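Local coordinates for mosquitocidal toxin (Bacillus sphaericus, PDB 2CB4), which probably transfers ADP-ribose from NAD to target proteins through its catalytic domain, the part of this mosquito-killing toxin that the chain holds, at residues W81-G93 / W232-S244. The protein carries 1 engineered substitution. Sequence-based numbering, arbitrary orientation.
Sequences WDRRPPNDIFLNG and WHENHSEGNNMDS
Asn-87 and Gly-239 lie 5.1 Å apart CA to CA, where the looped segment 232-244 passes the start of helix 86-92; further along, Arg-84 and Met-242 are 6.3 Å apart between CA atoms. Asn-87 N donates a hydrogen bond to Gly-239 O, 3.0 Å away. A chi1 of -76° sets CG of Asn-87 beside the backbone N and points the amide into the loop, where OD1 and ND2 each meet two partners. OD1 accepts from Trp-232 NE1 at 2.7 Å, the donor in the Asn-87 carbonyl plane but OD1 tilted 20° from the indole plane, and weakly from His-236 N. ND2 spends both hydrogens, on His-236 O and on Asn-240 OD1, the latter approached from above its carbonyl plane. The segment bends through two beta turns, type II at 233-236 and type I at 236-239, against a helix of the ADP-ribosyltransferase fold. Phe-90 turns its edge toward the face of the Trp-232 five-membered ring, a T-shaped pair with planes at 85°, while its CB sits over the six-membered ring in a CH-pi contact. Pro-86 CB touches Trp-232 CD1 at 3.7 Å. At the far end Arg-83 NH1 makes a salt bridge to Asp-243 OD2 (2.9 Å, weak as a hydrogen bond) and also bonds Asn-148 O; a water joins Arg-83 O to Asp-243 N.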
loop_
_atom_site.group_PDB
_atom_site.type_symbol
_atom_site.label_atom_id
_atom_site.label_comp_id
_atom_site.label_asym_id
_atom_site.label_seq_id
_atom_site.Cartn_x
_atom_site.Cartn_y
_atom_site.Cartn_z
ATOM N N TRP A 81 1.042 33.535 21.037
ATOM C CA TRP A 81 0.025 33.813 20.030
ATOM C C TRP A 81 -0.066 32.554 19.187
ATOM O O TRP A 81 0.947 32.062 18.687
ATOM C CB TRP A 81 0.487 34.960 19.132
ATOM C CG TRP A 81 0.488 36.274 19.862
ATOM C CD1 TRP A 81 1.582 36.926 20.428
ATOM C CD2 TRP A 81 -0.641 37.133 20.073
ATOM N NE1 TRP A 81 1.177 38.104 21.001
ATOM C CE2 TRP A 81 -0.176 38.264 20.813
ATOM C CE3 TRP A 81 -2.009 37.036 19.771
ATOM C CZ2 TRP A 81 -1.032 39.308 21.203
ATOM C CZ3 TRP A 81 -2.855 38.091 20.148
ATOM C CH2 TRP A 81 -2.357 39.215 20.842
ATOM N N ASP A 82 -1.281 32.037 19.016
ATOM C CA ASP A 82 -1.461 30.808 18.242
ATOM C C ASP A 82 -2.836 30.813 17.580
ATOM O O ASP A 82 -3.823 31.285 18.176
ATOM C CB ASP A 82 -1.300 29.558 19.160
ATOM C CG ASP A 82 -0.757 28.337 18.416
ATOM O OD1 ASP A 82 -1.456 27.839 17.513
ATOM O OD2 ASP A 82 0.359 27.851 18.722
ATOM N N ARG A 83 -2.900 30.284 16.360
ATOM C CA ARG A 83 -4.176 30.213 15.629
ATOM C C ARG A 83 -5.004 28.987 16.053
ATOM O O ARG A 83 -6.182 28.939 15.766
ATOM C CB ARG A 83 -3.962 30.220 14.092
ATOM C CG ARG A 83 -3.254 31.488 13.515
ATOM C CD ARG A 83 -4.249 32.566 13.158
ATOM N NE ARG A 83 -3.667 33.884 12.875
ATOM C CZ ARG A 83 -4.407 34.975 12.682
ATOM N NH1 ARG A 83 -5.711 34.870 12.687
ATOM N NH2 ARG A 83 -3.872 36.153 12.493
ATOM N N ARG A 84 -4.391 28.033 16.768
ATOM C CA ARG A 84 -5.071 26.825 17.232
ATOM C C ARG A 84 -5.925 27.074 18.469
ATOM O O ARG A 84 -5.515 27.779 19.375
ATOM C CB ARG A 84 -4.087 25.657 17.416
ATOM C CG ARG A 84 -3.386 25.259 16.112
ATOM C CD ARG A 84 -2.209 24.298 16.388
ATOM N NE ARG A 84 -1.140 24.994 17.111
ATOM C CZ ARG A 84 -0.145 24.395 17.749
ATOM N NH1 ARG A 84 -0.063 23.070 17.748
ATOM N NH2 ARG A 84 0.764 25.125 18.395
ATOM N N PRO A 85 -7.139 26.505 18.489
ATOM C CA PRO A 85 -8.071 26.758 19.595
ATOM C C PRO A 85 -7.887 25.903 20.833
ATOM O O PRO A 85 -7.148 24.911 20.815
ATOM C CB PRO A 85 -9.427 26.513 18.945
ATOM C CG PRO A 85 -9.124 25.378 17.938
ATOM C CD PRO A 85 -7.729 25.598 17.463
ATOM N N PRO A 86 -8.574 26.290 21.916
ATOM C CA PRO A 86 -8.467 25.573 23.194
ATOM C C PRO A 86 -8.711 24.053 23.153
ATOM O O PRO A 86 -8.076 23.311 23.914
ATOM C CB PRO A 86 -9.478 26.289 24.118
ATOM C CG PRO A 86 -10.012 27.418 23.387
ATOM C CD PRO A 86 -9.509 27.436 21.980
ATOM N N ASN A 87 -9.633 23.590 22.304
ATOM C CA ASN A 87 -9.922 22.142 22.203
ATOM C C ASN A 87 -8.708 21.351 21.745
ATOM O O ASN A 87 -8.610 20.155 21.990
ATOM C CB ASN A 87 -11.152 21.829 21.343
ATOM C CG ASN A 87 -12.432 22.114 22.066
ATOM O OD1 ASN A 87 -12.427 22.516 23.237
ATOM N ND2 ASN A 87 -13.543 21.894 21.395
ATOM N N ASP A 88 -7.782 22.044 21.100
ATOM C CA ASP A 88 -6.517 21.460 20.684
ATOM C C ASP A 88 -5.445 21.735 21.823
ATOM O O ASP A 88 -4.986 20.826 22.485
ATOM C CB ASP A 88 -6.070 22.089 19.351
ATOM C CG ASP A 88 -4.760 21.498 18.832
ATOM O OD1 ASP A 88 -4.156 20.657 19.535
ATOM O OD2 ASP A 88 -4.341 21.839 17.720
ATOM N N ILE A 89 -5.108 23.008 22.038
ATOM C CA ILE A 89 -4.100 23.438 23.006
ATOM C C ILE A 89 -4.264 23.033 24.476
ATOM O O ILE A 89 -3.287 22.572 25.099
ATOM C CB ILE A 89 -3.771 24.964 22.858
ATOM C CG1 ILE A 89 -3.435 25.314 21.380
ATOM C CG2 ILE A 89 -2.646 25.384 23.852
ATOM C CD1 ILE A 89 -2.324 24.434 20.762
ATOM N N PHE A 90 -5.469 23.185 25.032
ATOM C CA PHE A 90 -5.701 22.812 26.441
ATOM C C PHE A 90 -5.704 21.295 26.600
ATOM O O PHE A 90 -5.643 20.775 27.714
ATOM C CB PHE A 90 -7.017 23.376 26.996
ATOM C CG PHE A 90 -6.982 24.850 27.303
ATOM C CD1 PHE A 90 -5.824 25.575 27.183
ATOM C CD2 PHE A 90 -8.142 25.519 27.693
ATOM C CE1 PHE A 90 -5.812 26.940 27.445
ATOM C CE2 PHE A 90 -8.115 26.888 27.949
ATOM C CZ PHE A 90 -6.952 27.586 27.836
ATOM N N LEU A 91 -5.793 20.583 25.484
ATOM C CA LEU A 91 -5.786 19.132 25.534
ATOM C C LEU A 91 -4.371 18.579 25.314
ATOM O O LEU A 91 -3.938 17.681 26.009
ATOM C CB LEU A 91 -6.716 18.572 24.461
ATOM C CG LEU A 91 -6.704 17.034 24.325
ATOM C CD1 LEU A 91 -7.280 16.345 25.564
ATOM C CD2 LEU A 91 -7.439 16.547 23.074
ATOM N N ASN A 92 -3.667 19.130 24.331
ATOM C CA ASN A 92 -2.347 18.654 23.940
ATOM C C ASN A 92 -1.137 19.487 24.353
ATOM O O ASN A 92 -0.027 19.007 24.269
ATOM C CB ASN A 92 -2.313 18.565 22.389
ATOM C CG ASN A 92 -3.309 17.587 21.844
ATOM O OD1 ASN A 92 -3.296 16.416 22.199
ATOM N ND2 ASN A 92 -4.205 18.067 21.002
ATOM N N GLY A 93 -1.363 20.745 24.718
ATOM C CA GLY A 93 -0.308 21.671 25.065
ATOM C C GLY A 93 0.331 22.180 23.773
ATOM O O GLY A 93 -0.251 22.094 22.681
ATOM N N TRP A 232 -12.951 25.696 30.380
ATOM C CA TRP A 232 -12.827 24.689 29.370
ATOM C C TRP A 232 -12.960 23.250 29.835
ATOM O O TRP A 232 -12.643 22.915 30.977
ATOM C CB TRP A 232 -11.450 24.886 28.721
ATOM C CG TRP A 232 -11.146 23.913 27.608
ATOM C CD1 TRP A 232 -11.511 24.033 26.281
ATOM C CD2 TRP A 232 -10.425 22.658 27.717
ATOM N NE1 TRP A 232 -11.065 22.935 25.577
ATOM C CE2 TRP A 232 -10.404 22.077 26.428
ATOM C CE3 TRP A 232 -9.832 21.960 28.787
ATOM C CZ2 TRP A 232 -9.773 20.854 26.166
ATOM C CZ3 TRP A 232 -9.235 20.723 28.528
ATOM C CH2 TRP A 232 -9.205 20.193 27.219
ATOM N N HIS A 233 -13.380 22.387 28.909
ATOM C CA HIS A 233 -13.396 20.927 29.099
ATOM C C HIS A 233 -13.189 20.354 27.688
ATOM O O HIS A 233 -13.448 21.057 26.709
ATOM C CB HIS A 233 -14.667 20.371 29.803
ATOM C CG HIS A 233 -15.945 20.643 29.068
ATOM N ND1 HIS A 233 -16.312 19.953 27.923
ATOM C CD2 HIS A 233 -16.951 21.519 29.324
ATOM C CE1 HIS A 233 -17.477 20.408 27.497
ATOM N NE2 HIS A 233 -17.887 21.356 28.330
ATOM N N GLU A 234 -12.698 19.120 27.581
ATOM C CA GLU A 234 -12.459 18.490 26.265
ATOM C C GLU A 234 -13.692 18.658 25.382
ATOM O O GLU A 234 -14.830 18.499 25.849
ATOM C CB GLU A 234 -12.297 16.978 26.426
ATOM C CG GLU A 234 -10.905 16.436 26.556
ATOM C CD GLU A 234 -10.850 14.918 26.291
ATOM O OE1 GLU A 234 -11.060 14.105 27.246
ATOM O OE2 GLU A 234 -10.629 14.545 25.112
ATOM N N ASN A 235 -13.454 18.941 24.094
ATOM C CA ASN A 235 -14.534 19.069 23.129
ATOM C C ASN A 235 -15.598 20.071 23.498
ATOM O O ASN A 235 -16.761 19.876 23.177
ATOM C CB ASN A 235 -15.221 17.718 22.896
ATOM C CG ASN A 235 -14.260 16.637 22.450
ATOM O OD1 ASN A 235 -14.290 15.506 22.975
ATOM N ND2 ASN A 235 -13.383 16.972 21.494
ATOM N N HIS A 236 -15.202 21.148 24.157
ATOM C CA HIS A 236 -16.148 22.177 24.499
ATOM C C HIS A 236 -16.804 22.645 23.200
ATOM O O HIS A 236 -16.120 22.802 22.167
ATOM C CB HIS A 236 -15.426 23.332 25.142
ATOM C CG HIS A 236 -16.341 24.226 25.879
ATOM N ND1 HIS A 236 -17.221 25.073 25.235
ATOM C CD2 HIS A 236 -16.598 24.337 27.200
ATOM C CE1 HIS A 236 -17.950 25.702 26.134
ATOM N NE2 HIS A 236 -17.591 25.275 27.334
ATOM N N SER A 237 -18.116 22.864 23.232
ATOM C CA SER A 237 -18.814 23.290 22.010
ATOM C C SER A 237 -18.299 24.559 21.348
ATOM O O SER A 237 -18.417 24.723 20.115
ATOM C CB SER A 237 -20.341 23.335 22.161
ATOM O OG SER A 237 -20.742 24.431 22.958
ATOM N N GLU A 238 -17.736 25.475 22.105
ATOM C CA GLU A 238 -17.273 26.669 21.397
ATOM C C GLU A 238 -15.746 26.770 21.315
ATOM O O GLU A 238 -15.200 27.842 21.020
ATOM C CB GLU A 238 -17.857 27.894 22.111
ATOM C CG GLU A 238 -19.328 28.194 21.719
ATOM C CD GLU A 238 -20.194 28.664 22.909
ATOM O OE1 GLU A 238 -19.758 28.547 24.107
ATOM O OE2 GLU A 238 -21.316 29.165 22.622
ATOM N N GLY A 239 -15.074 25.658 21.621
ATOM C CA GLY A 239 -13.624 25.609 21.718
ATOM C C GLY A 239 -12.890 25.174 20.499
ATOM O O GLY A 239 -11.733 24.800 20.570
ATOM N N ASN A 240 -13.551 25.265 19.359
ATOM C CA ASN A 240 -12.931 24.849 18.121
ATOM C C ASN A 240 -12.810 25.893 17.065
ATOM O O ASN A 240 -12.508 25.546 15.930
ATOM C CB ASN A 240 -13.709 23.674 17.535
ATOM C CG ASN A 240 -13.080 22.372 17.879
ATOM O OD1 ASN A 240 -13.660 21.575 18.626
ATOM N ND2 ASN A 240 -11.810 22.199 17.462
ATOM N N ASN A 241 -13.048 27.164 17.388
ATOM C CA ASN A 241 -12.968 28.186 16.338
ATOM C C ASN A 241 -11.589 28.402 15.801
ATOM O O ASN A 241 -10.656 28.744 16.526
ATOM C CB ASN A 241 -13.598 29.519 16.759
ATOM C CG ASN A 241 -14.956 29.336 17.381
ATOM O OD1 ASN A 241 -15.689 28.404 17.050
ATOM N ND2 ASN A 241 -15.269 30.175 18.339
HETATM N N MSE A 242 -11.472 28.249 14.507
HETATM C CA MSE A 242 -10.187 28.426 13.850
HETATM C C MSE A 242 -10.394 28.897 12.408
HETATM O O MSE A 242 -11.407 28.597 11.794
HETATM C CB MSE A 242 -9.629 27.008 13.732
HETATM C CG MSE A 242 -8.140 26.972 13.872
HETATM SE SE MSE A 242 -7.251 25.270 13.621
HETATM C CE MSE A 242 -5.665 26.163 12.998
ATOM N N ASP A 243 -9.409 29.592 11.862
ATOM C CA ASP A 243 -9.455 30.058 10.472
ATOM C C ASP A 243 -9.449 28.901 9.444
ATOM O O ASP A 243 -8.739 27.897 9.616
ATOM C CB ASP A 243 -8.248 30.956 10.194
ATOM C CG ASP A 243 -8.234 32.191 11.052
ATOM O OD1 ASP A 243 -9.324 32.655 11.482
ATOM O OD2 ASP A 243 -7.133 32.724 11.256
ATOM N N SER A 244 -10.221 29.073 8.367
ATOM C CA SER A 244 -10.334 28.069 7.283
ATOM C C SER A 244 -10.577 26.642 7.816
ATOM O O SER A 244 -10.869 25.702 7.054
ATOM C CB SER A 244 -9.122 28.118 6.314
ATOM O OG SER A 244 -7.931 27.570 6.886
HETATM O O HOH W 1 -7.662 30.599 14.014
HETATM O O HOH W 2 -10.789 18.566 23.187
#